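Local structure of beta-catenin homolog sys-1 (Caenorhabditis elegans, 3C2G) at residues K575-C580 against N610-R615; V571-I576 against D585-D590; R87-P92 against H99-M104. The protein acts as a beta-catenin-like transcription coregulator in the Wnt signaling asymmetry pathway, binding the TCF factor POP-1 to activate or repress target genes. All coordinates share one frame; numbering follows the deposited sequence.

In the fold
Along the chain contact 3 comes first, in the N-terminal part of the all-helical armadillo domain; contacts 1 and 2 lie near the C-terminal end, on the opposite side of the chain's centre. Those two have centres 7 Å apart and share helix 563-579: contact 2 sets this helix against the loop after helix 583-586, contact 1 against the end of helix 603-613. They touch directly through a salt bridge between Arg615 and Asp574. Contact 3, between helices 71-90 and 98-103, has its centre 79 Å from that of contact 1 and 74 Å from that of contact 2. The three therefore sample local helix packing towards both ends of the elongated scaffold that binds POP-1.

Contact 1: K575-C580 against N610-R615; sequences KILEHC and NSLLSR
At the C-terminal end of the armadillo domain, a helical solenoid, Leu577 and Glu578 of helix 563-579 meet Leu612 of helix 603-613 and Arg615 close after it. Leu577 makes the apolar part. Its CD1 methyl lies 3.8 Å from CD1 of Leu612, a buried leucine pair, and at the same distance, 3.8 Å, from CB of Arg615. The Arg615 chain runs past Leu577 in the opposite direction, its CD 3.8 Å from Leu577 CB; the bend at its second torsion (chi2 -89°) then turns the guanidinium across the backbone of helix 563-579. One face of that group lies over Leu577 C and Glu578 CA, with NH1 3.5 Å from Glu578 CA. The extended Glu578 side chain reaches NH2 through OE1, a long salt bridge of 3.6 Å with carboxylate and guanidinium planes 24° apart. The stronger ionic partner of Arg615 is Asp574, one turn before Glu578 on helix 563-579, which takes NE. With an alanine here, Asp574 and Glu578 would probably lose the cation they share, and the CG and CD packing beside Leu577 would go with it. On another side of helix 563-579, which faces helix 539-544, the His579 ring folds back on its own turn: ND1 donates to Lys575 O at 3.0 Å, meeting the carbonyl almost head-on, with the oxygen 25° out of the ring plane.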
loop_
_atom_site.group_PDB
_atom_site.type_symbol
_atom_site.label_atom_id
_atom_site.label_comp_id
_atom_site.label_asym_id
_atom_site.label_seq_id
_atom_site.Cartn_x
_atom_site.Cartn_y
_atom_site.Cartn_z
ATOM N N LYS A 575 -32.888 -11.198 -29.432
ATOM C CA LYS A 575 -32.496 -12.599 -29.528
ATOM C C LYS A 575 -33.184 -13.485 -28.485
ATOM O O LYS A 575 -33.460 -14.662 -28.752
ATOM C CB LYS A 575 -30.977 -12.737 -29.441
ATOM C CG LYS A 575 -30.253 -12.290 -30.697
ATOM C CD LYS A 575 -28.756 -12.375 -30.524
ATOM C CE LYS A 575 -28.012 -11.920 -31.778
ATOM N NZ LYS A 575 -28.265 -12.822 -32.939
ATOM N N ILE A 576 -33.468 -12.934 -27.305
ATOM C CA ILE A 576 -34.220 -13.692 -26.302
ATOM C C ILE A 576 -35.658 -13.956 -26.786
ATOM O O ILE A 576 -36.194 -15.053 -26.602
ATOM C CB ILE A 576 -34.223 -13.011 -24.898
ATOM C CG1 ILE A 576 -32.837 -13.056 -24.259
ATOM C CG2 ILE A 576 -35.212 -13.694 -23.959
ATOM C CD1 ILE A 576 -32.651 -12.031 -23.167
ATOM N N LEU A 577 -36.264 -12.954 -27.419
ATOM C CA LEU A 577 -37.655 -13.060 -27.848
ATOM C C LEU A 577 -37.825 -13.911 -29.099
ATOM O O LEU A 577 -38.894 -14.474 -29.319
ATOM C CB LEU A 577 -38.285 -11.681 -28.021
ATOM C CG LEU A 577 -38.338 -10.871 -26.725
ATOM C CD1 LEU A 577 -38.934 -9.498 -26.945
ATOM C CD2 LEU A 577 -39.111 -11.622 -25.648
ATOM N N GLU A 578 -36.767 -14.020 -29.903
ATOM C CA GLU A 578 -36.756 -14.929 -31.045
ATOM C C GLU A 578 -36.914 -16.377 -30.585
ATOM O O GLU A 578 -37.511 -17.183 -31.293
ATOM C CB GLU A 578 -35.472 -14.766 -31.867
ATOM C CG GLU A 578 -35.464 -15.464 -33.237
ATOM C CD GLU A 578 -34.203 -15.131 -34.070
ATOM O OE1 GLU A 578 -33.826 -13.925 -34.156
ATOM O OE2 GLU A 578 -33.592 -16.077 -34.648
ATOM N N HIS A 579 -36.396 -16.701 -29.403
ATOM C CA HIS A 579 -36.475 -18.079 -28.887
ATOM C C HIS A 579 -37.465 -18.277 -27.720
ATOM O O HIS A 579 -37.940 -19.384 -27.489
ATOM C CB HIS A 579 -35.089 -18.616 -28.533
ATOM C CG HIS A 579 -34.101 -18.521 -29.652
ATOM N ND1 HIS A 579 -33.167 -17.510 -29.739
ATOM C CD2 HIS A 579 -33.903 -19.306 -30.739
ATOM C CE1 HIS A 579 -32.440 -17.673 -30.831
ATOM N NE2 HIS A 579 -32.864 -18.758 -31.454
ATOM N N CYS A 580 -37.783 -17.210 -26.998
ATOM C CA CYS A 580 -38.813 -17.276 -25.959
ATOM C C CYS A 580 -39.827 -16.174 -26.196
ATOM O O CYS A 580 -39.835 -15.174 -25.471
ATOM C CB CYS A 580 -38.201 -17.151 -24.563
ATOM S SG CYS A 580 -36.850 -18.323 -24.245
ATOM N N ASN A 610 -36.382 -1.058 -33.855
ATOM C CA ASN A 610 -37.650 -1.450 -34.482
ATOM C C ASN A 610 -37.797 -2.945 -34.734
ATOM O O ASN A 610 -38.917 -3.468 -34.731
ATOM C CB ASN A 610 -38.039 -0.584 -35.703
ATOM C CG ASN A 610 -36.901 -0.377 -36.680
ATOM O OD1 ASN A 610 -36.359 -1.334 -37.239
ATOM N ND2 ASN A 610 -36.547 0.885 -36.914
ATOM N N SER A 611 -36.675 -3.642 -34.886
ATOM C CA SER A 611 -36.699 -5.108 -34.891
ATOM C C SER A 611 -37.245 -5.632 -33.562
ATOM O O SER A 611 -38.052 -6.557 -33.545
ATOM C CB SER A 611 -35.310 -5.689 -35.143
ATOM O OG SER A 611 -34.678 -5.051 -36.233
ATOM N N LEU A 612 -36.805 -5.028 -32.457
ATOM C CA LEU A 612 -37.294 -5.386 -31.126
ATOM C C LEU A 612 -38.740 -4.932 -30.905
ATOM O O LEU A 612 -39.525 -5.639 -30.268
ATOM C CB LEU A 612 -36.370 -4.832 -30.030
ATOM C CG LEU A 612 -36.710 -5.067 -28.550
ATOM C CD1 LEU A 612 -36.838 -6.544 -28.205
ATOM C CD2 LEU A 612 -35.685 -4.412 -27.658
ATOM N N LEU A 613 -39.086 -3.760 -31.437
ATOM C CA LEU A 613 -40.454 -3.218 -31.333
ATOM C C LEU A 613 -41.538 -4.174 -31.864
ATOM O O LEU A 613 -42.581 -4.361 -31.224
ATOM C CB LEU A 613 -40.545 -1.867 -32.047
ATOM C CG LEU A 613 -41.744 -0.958 -31.766
ATOM C CD1 LEU A 613 -41.746 -0.453 -30.320
ATOM C CD2 LEU A 613 -41.757 0.217 -32.748
ATOM N N SER A 614 -41.273 -4.795 -33.012
ATOM C CA SER A 614 -42.240 -5.690 -33.649
ATOM C C SER A 614 -42.577 -6.945 -32.833
ATOM O O SER A 614 -43.524 -7.657 -33.157
ATOM C CB SER A 614 -41.760 -6.091 -35.048
ATOM O OG SER A 614 -40.688 -7.019 -34.975
ATOM N N ARG A 615 -41.804 -7.213 -31.785
ATOM C CA ARG A 615 -42.016 -8.399 -30.949
ATOM C C ARG A 615 -43.201 -8.247 -29.995
ATOM O O ARG A 615 -43.828 -9.241 -29.608
ATOM C CB ARG A 615 -40.765 -8.722 -30.126
ATOM C CG ARG A 615 -39.479 -8.868 -30.916
ATOM C CD ARG A 615 -39.250 -10.277 -31.389
ATOM N NE ARG A 615 -37.924 -10.409 -31.982
ATOM C CZ ARG A 615 -37.527 -11.451 -32.704
ATOM N NH1 ARG A 615 -38.360 -12.458 -32.929
ATOM N NH2 ARG A 615 -36.297 -11.484 -33.201
#

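Contact 2: V571-I576 against D585-D590; sequences VVCDKI and DIWTID
Trp587 reaches from the loop after helix 583-586 to Cys573 and Ile576, successive turns of helix 563-579, and only the benzo end of its indole touches them. The closer approach is Ile576 CG2 to Trp587 CH2 at 4.1 Å, the two side chains crossing at about a right angle. The Ile576 rotamer (chi1 -69°) sets CG2, anti to the backbone N, as the branch that meets the indole. The sulfur of Cys573 adds a sulfur-aromatic contact: SG lies 4.3 Å from CZ3 and 5.1 Å from the centroid of the six-membered ring of Trp587, 50° off the ring normal. Backbones stay well apart here, Cys573 CA to Trp587 CA being 10.7 Å, and the long indole spans the difference. In this part of the armadillo solenoid the chain leaves helical geometry at Trp587 (psi 157°) and runs as an irregular linker to Asp590, the N-cap of helix 591-598, whose OD1 takes the backbone N of Met593. Cys551 and Pro552 add to the packed side, the first against Trp587 and the second against Cys573. The other side is looser: Ile586 and Thr588, flanking the tryptophan in sequence, are solvent-exposed and reach neither Cys573 nor Ile576. The linker backbone is nevertheless held by a hydrogen bond from Asn554 ND2 to Thr588 O.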
loop_
_atom_site.group_PDB
_atom_site.type_symbol
_atom_site.label_atom_id
_atom_site.label_comp_id
_atom_site.label_asym_id
_atom_site.label_seq_id
_atom_site.Cartn_x
_atom_site.Cartn_y
_atom_site.Cartn_z
ATOM N N VAL A 571 -30.103 -5.789 -28.759
ATOM C CA VAL A 571 -29.837 -7.007 -29.509
ATOM C C VAL A 571 -30.115 -8.247 -28.672
ATOM O O VAL A 571 -30.729 -9.197 -29.169
ATOM C CB VAL A 571 -28.402 -7.014 -30.068
ATOM C CG1 VAL A 571 -28.018 -8.389 -30.644
ATOM C CG2 VAL A 571 -28.255 -5.926 -31.147
ATOM N N VAL A 572 -29.680 -8.237 -27.410
ATOM C CA VAL A 572 -29.873 -9.389 -26.542
ATOM C C VAL A 572 -31.362 -9.636 -26.313
ATOM O O VAL A 572 -31.808 -10.783 -26.306
ATOM C CB VAL A 572 -29.083 -9.295 -25.186
ATOM C CG1 VAL A 572 -29.799 -8.437 -24.150
ATOM C CG2 VAL A 572 -28.860 -10.677 -24.613
ATOM N N CYS A 573 -32.115 -8.551 -26.138
ATOM C CA CYS A 573 -33.550 -8.646 -25.937
ATOM C C CYS A 573 -34.223 -9.284 -27.145
ATOM O O CYS A 573 -35.031 -10.200 -26.995
ATOM C CB CYS A 573 -34.151 -7.272 -25.659
ATOM S SG CYS A 573 -33.890 -6.703 -23.982
ATOM N N ASP A 574 -33.858 -8.814 -28.334
ATOM C CA ASP A 574 -34.423 -9.322 -29.564
ATOM C C ASP A 574 -34.114 -10.799 -29.747
ATOM O O ASP A 574 -34.983 -11.568 -30.154
ATOM C CB ASP A 574 -33.924 -8.519 -30.765
ATOM C CG ASP A 574 -34.696 -8.837 -32.031
ATOM O OD1 ASP A 574 -35.894 -8.472 -32.110
ATOM O OD2 ASP A 574 -34.105 -9.467 -32.939
ATOM N N LYS A 575 -32.888 -11.198 -29.432
ATOM C CA LYS A 575 -32.496 -12.599 -29.528
ATOM C C LYS A 575 -33.184 -13.485 -28.485
ATOM O O LYS A 575 -33.460 -14.662 -28.752
ATOM C CB LYS A 575 -30.977 -12.737 -29.441
ATOM C CG LYS A 575 -30.253 -12.290 -30.697
ATOM C CD LYS A 575 -28.756 -12.375 -30.524
ATOM C CE LYS A 575 -28.012 -11.920 -31.778
ATOM N NZ LYS A 575 -28.265 -12.822 -32.939
ATOM N N ILE A 576 -33.468 -12.934 -27.305
ATOM C CA ILE A 576 -34.220 -13.692 -26.302
ATOM C C ILE A 576 -35.658 -13.956 -26.786
ATOM O O ILE A 576 -36.194 -15.053 -26.602
ATOM C CB ILE A 576 -34.223 -13.011 -24.898
ATOM C CG1 ILE A 576 -32.837 -13.056 -24.259
ATOM C CG2 ILE A 576 -35.212 -13.694 -23.959
ATOM C CD1 ILE A 576 -32.651 -12.031 -23.167
ATOM N N ASP A 585 -44.843 -10.601 -23.817
ATOM C CA ASP A 585 -46.103 -10.262 -23.166
ATOM C C ASP A 585 -45.971 -10.139 -21.650
ATOM O O ASP A 585 -46.739 -9.427 -20.998
ATOM C CB ASP A 585 -47.151 -11.306 -23.522
ATOM C CG ASP A 585 -47.308 -11.467 -25.019
ATOM O OD1 ASP A 585 -48.324 -10.959 -25.555
ATOM O OD2 ASP A 585 -46.404 -12.074 -25.655
ATOM N N ILE A 586 -44.993 -10.842 -21.097
ATOM C CA ILE A 586 -44.781 -10.870 -19.658
ATOM C C ILE A 586 -43.978 -9.667 -19.172
ATOM O O ILE A 586 -44.273 -9.126 -18.107
ATOM C CB ILE A 586 -44.103 -12.174 -19.238
ATOM C CG1 ILE A 586 -44.962 -13.358 -19.690
ATOM C CG2 ILE A 586 -43.858 -12.204 -17.733
ATOM C CD1 ILE A 586 -44.233 -14.692 -19.683
ATOM N N TRP A 587 -42.980 -9.246 -19.954
ATOM C CA TRP A 587 -42.152 -8.101 -19.581
ATOM C C TRP A 587 -42.983 -6.837 -19.480
ATOM O O TRP A 587 -44.055 -6.743 -20.058
ATOM C CB TRP A 587 -41.014 -7.869 -20.574
ATOM C CG TRP A 587 -39.932 -8.882 -20.513
ATOM C CD1 TRP A 587 -39.710 -9.772 -19.520
ATOM C CD2 TRP A 587 -38.899 -9.088 -21.478
ATOM N NE1 TRP A 587 -38.621 -10.533 -19.805
ATOM C CE2 TRP A 587 -38.095 -10.133 -21.002
ATOM C CE3 TRP A 587 -38.574 -8.488 -22.698
ATOM C CZ2 TRP A 587 -36.981 -10.607 -21.707
ATOM C CZ3 TRP A 587 -37.455 -8.956 -23.404
ATOM C CH2 TRP A 587 -36.678 -10.004 -22.903
ATOM N N THR A 588 -42.488 -5.875 -18.717
ATOM C CA THR A 588 -43.115 -4.576 -18.662
ATOM C C THR A 588 -42.075 -3.546 -19.094
ATOM O O THR A 588 -41.070 -3.342 -18.407
ATOM C CB THR A 588 -43.690 -4.287 -17.260
ATOM O OG1 THR A 588 -44.769 -5.195 -17.003
ATOM C CG2 THR A 588 -44.219 -2.851 -17.166
ATOM N N ILE A 589 -42.323 -2.934 -20.250
ATOM C CA ILE A 589 -41.395 -1.973 -20.847
ATOM C C ILE A 589 -41.942 -0.546 -20.879
ATOM O O ILE A 589 -43.141 -0.318 -20.695
ATOM C CB ILE A 589 -40.968 -2.388 -22.290
ATOM C CG1 ILE A 589 -42.148 -2.294 -23.266
ATOM C CG2 ILE A 589 -40.346 -3.779 -22.287
ATOM C CD1 ILE A 589 -41.748 -2.375 -24.734
ATOM N N ASP A 590 -41.029 0.403 -21.084
ATOM C CA ASP A 590 -41.360 1.786 -21.396
ATOM C C ASP A 590 -41.396 1.875 -22.915
ATOM O O ASP A 590 -40.379 2.131 -23.562
ATOM C CB ASP A 590 -40.287 2.718 -20.820
ATOM C CG ASP A 590 -40.633 4.197 -20.961
ATOM O OD1 ASP A 590 -41.379 4.584 -21.886
ATOM O OD2 ASP A 590 -40.125 4.985 -20.140
#

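Contact 3: R87-P92 against H99-M104; sequences RFTFLP and HQVVQM
The backbones come nearest at Thr89 and Val101, whose CA atoms are 7.7 Å apart where the C-terminal end of helix 71-90 passes helix 98-103. Val101 carries its side of the contact alone and divides its two methyls between two successive residues. CG1, anti to the backbone N (chi1 177°), lies 4.1 Å from CG2 of Thr89, and these side chains cross at about a right angle. CG2 rests 4.3 Å from CB of Phe88, so the valine meets the root of the phenylalanine and not its ring. The contact is small and wholly apolar, 100 Å² summed over both sides, made by methyl and methylene groups at ordinary packing distances.

Thr89 separates its two branches by chemistry. With chi1 at 59°, OG1 sits between the backbone N and the carbonyl carbon and is hydrogen-bonded to Arg86 O, while CG2 is left to meet the valine. In the backbone around it, Arg87 O accepts from Leu91 N at 2.9 Å, an i to i+4 bond, and from Phe90 N at 3.3 Å, an i to i+3 bond.

The joint belongs to the N-terminal part of the armadillo solenoid, where a short link joins helices 71-90 and 98-103. Phe88 extends its side chain onto Ile54 and Leu55 of helix 47-62, and Gln100 also packs on Leu55. Helix 134-150 completes the setting, with Ile147 touching both Thr89 and Val101 and Cys146 touching Thr89, while Val102 turns to Leu156 and Phe160 of helix 154-164.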
loop_
_atom_site.group_PDB
_atom_site.type_symbol
_atom_site.label_atom_id
_atom_site.label_comp_id
_atom_site.label_asym_id
_atom_site.label_seq_id
_atom_site.Cartn_x
_atom_site.Cartn_y
_atom_site.Cartn_z
ATOM N N ARG A 87 13.255 10.828 31.893
ATOM C CA ARG A 87 12.310 10.376 32.901
ATOM C C ARG A 87 11.001 11.166 32.881
ATOM O O ARG A 87 9.920 10.591 33.055
ATOM C CB ARG A 87 12.974 10.364 34.278
ATOM C CG ARG A 87 14.015 9.248 34.384
ATOM C CD ARG A 87 14.811 9.259 35.681
ATOM N NE ARG A 87 14.846 7.899 36.219
ATOM C CZ ARG A 87 15.824 7.023 36.014
ATOM N NH1 ARG A 87 16.892 7.357 35.311
ATOM N NH2 ARG A 87 15.731 5.810 36.534
ATOM N N PHE A 88 11.104 12.465 32.613
ATOM C CA PHE A 88 9.935 13.327 32.424
ATOM C C PHE A 88 9.037 12.897 31.268
ATOM O O PHE A 88 7.868 13.267 31.218
ATOM C CB PHE A 88 10.378 14.769 32.161
ATOM C CG PHE A 88 10.744 15.534 33.395
ATOM C CD1 PHE A 88 10.993 14.881 34.601
ATOM C CD2 PHE A 88 10.862 16.923 33.345
ATOM C CE1 PHE A 88 11.333 15.595 35.735
ATOM C CE2 PHE A 88 11.208 17.654 34.484
ATOM C CZ PHE A 88 11.442 16.987 35.682
ATOM N N THR A 89 9.582 12.136 30.328
ATOM C CA THR A 89 8.822 11.770 29.139
ATOM C C THR A 89 8.076 10.437 29.270
ATOM O O THR A 89 7.217 10.127 28.442
ATOM C CB THR A 89 9.694 11.783 27.864
ATOM O OG1 THR A 89 10.784 10.874 28.023
ATOM C CG2 THR A 89 10.235 13.182 27.597
ATOM N N PHE A 90 8.385 9.656 30.304
ATOM C CA PHE A 90 7.641 8.414 30.529
ATOM C C PHE A 90 7.018 8.265 31.912
ATOM O O PHE A 90 6.123 7.441 32.090
ATOM C CB PHE A 90 8.468 7.169 30.162
ATOM C CG PHE A 90 9.608 6.879 31.098
ATOM C CD1 PHE A 90 9.384 6.275 32.332
ATOM C CD2 PHE A 90 10.914 7.169 30.724
ATOM C CE1 PHE A 90 10.442 5.994 33.195
ATOM C CE2 PHE A 90 11.978 6.885 31.575
ATOM C CZ PHE A 90 11.738 6.296 32.818
ATOM N N LEU A 91 7.488 9.039 32.886
ATOM C CA LEU A 91 6.952 8.950 34.243
ATOM C C LEU A 91 5.458 9.313 34.264
ATOM O O LEU A 91 5.074 10.383 33.780
ATOM C CB LEU A 91 7.743 9.850 35.188
ATOM C CG LEU A 91 8.385 9.231 36.432
ATOM C CD1 LEU A 91 9.161 7.952 36.123
ATOM C CD2 LEU A 91 9.319 10.255 37.067
ATOM N N PRO A 92 4.609 8.411 34.803
ATOM C CA PRO A 92 3.161 8.643 34.823
ATOM C C PRO A 92 2.778 9.939 35.532
ATOM O O PRO A 92 1.950 10.694 35.013
ATOM C CB PRO A 92 2.616 7.428 35.584
ATOM C CG PRO A 92 3.652 6.386 35.404
ATOM C CD PRO A 92 4.958 7.117 35.413
ATOM N N HIS A 99 3.087 18.804 28.118
ATOM C CA HIS A 99 3.073 19.967 27.225
ATOM C C HIS A 99 4.187 20.960 27.545
ATOM O O HIS A 99 4.654 21.683 26.658
ATOM C CB HIS A 99 1.705 20.659 27.210
ATOM C CG HIS A 99 1.211 21.050 28.563
ATOM N ND1 HIS A 99 1.209 22.357 29.004
ATOM C CD2 HIS A 99 0.716 20.307 29.581
ATOM C CE1 HIS A 99 0.737 22.401 30.237
ATOM N NE2 HIS A 99 0.434 21.170 30.611
ATOM N N GLN A 100 4.630 20.979 28.801
ATOM C CA GLN A 100 5.755 21.830 29.203
ATOM C C GLN A 100 7.051 21.325 28.594
ATOM O O GLN A 100 7.886 22.131 28.157
ATOM C CB GLN A 100 5.879 21.935 30.726
ATOM C CG GLN A 100 4.747 22.714 31.401
ATOM C CD GLN A 100 4.895 22.797 32.907
ATOM O OE1 GLN A 100 3.980 22.451 33.650
ATOM N NE2 GLN A 100 6.053 23.258 33.366
ATOM N N VAL A 101 7.212 19.999 28.562
ATOM C CA VAL A 101 8.323 19.367 27.841
ATOM C C VAL A 101 8.320 19.780 26.364
ATOM O O VAL A 101 9.329 20.257 25.846
ATOM C CB VAL A 101 8.310 17.822 27.978
ATOM C CG1 VAL A 101 9.436 17.186 27.167
ATOM C CG2 VAL A 101 8.440 17.418 29.440
ATOM N N VAL A 102 7.175 19.631 25.706
ATOM C CA VAL A 102 7.029 20.001 24.298
ATOM C C VAL A 102 7.327 21.485 24.067
ATOM O O VAL A 102 7.978 21.840 23.076
ATOM C CB VAL A 102 5.615 19.651 23.762
ATOM C CG1 VAL A 102 5.431 20.113 22.305
ATOM C CG2 VAL A 102 5.344 18.151 23.894
ATOM N N GLN A 103 6.863 22.344 24.984
ATOM C CA GLN A 103 7.045 23.795 24.843
ATOM C C GLN A 103 8.507 24.218 24.877
ATOM O O GLN A 103 8.851 25.263 24.329
ATOM C CB GLN A 103 6.252 24.571 25.900
ATOM C CG GLN A 103 4.742 24.648 25.636
ATOM C CD GLN A 103 3.939 25.126 26.854
ATOM O OE1 GLN A 103 4.489 25.320 27.945
ATOM N NE2 GLN A 103 2.630 25.305 26.669
HETATM N N MSE A 104 9.357 23.407 25.514
HETATM C CA MSE A 104 10.801 23.659 25.553
HETATM C C MSE A 104 11.420 23.633 24.168
HETATM O O MSE A 104 12.444 24.262 23.928
HETATM C CB MSE A 104 11.522 22.641 26.439
HETATM C CG MSE A 104 11.192 22.750 27.930
HETATM SE SE MSE A 104 11.529 24.540 28.697
HETATM C CE MSE A 104 13.466 24.609 28.464
#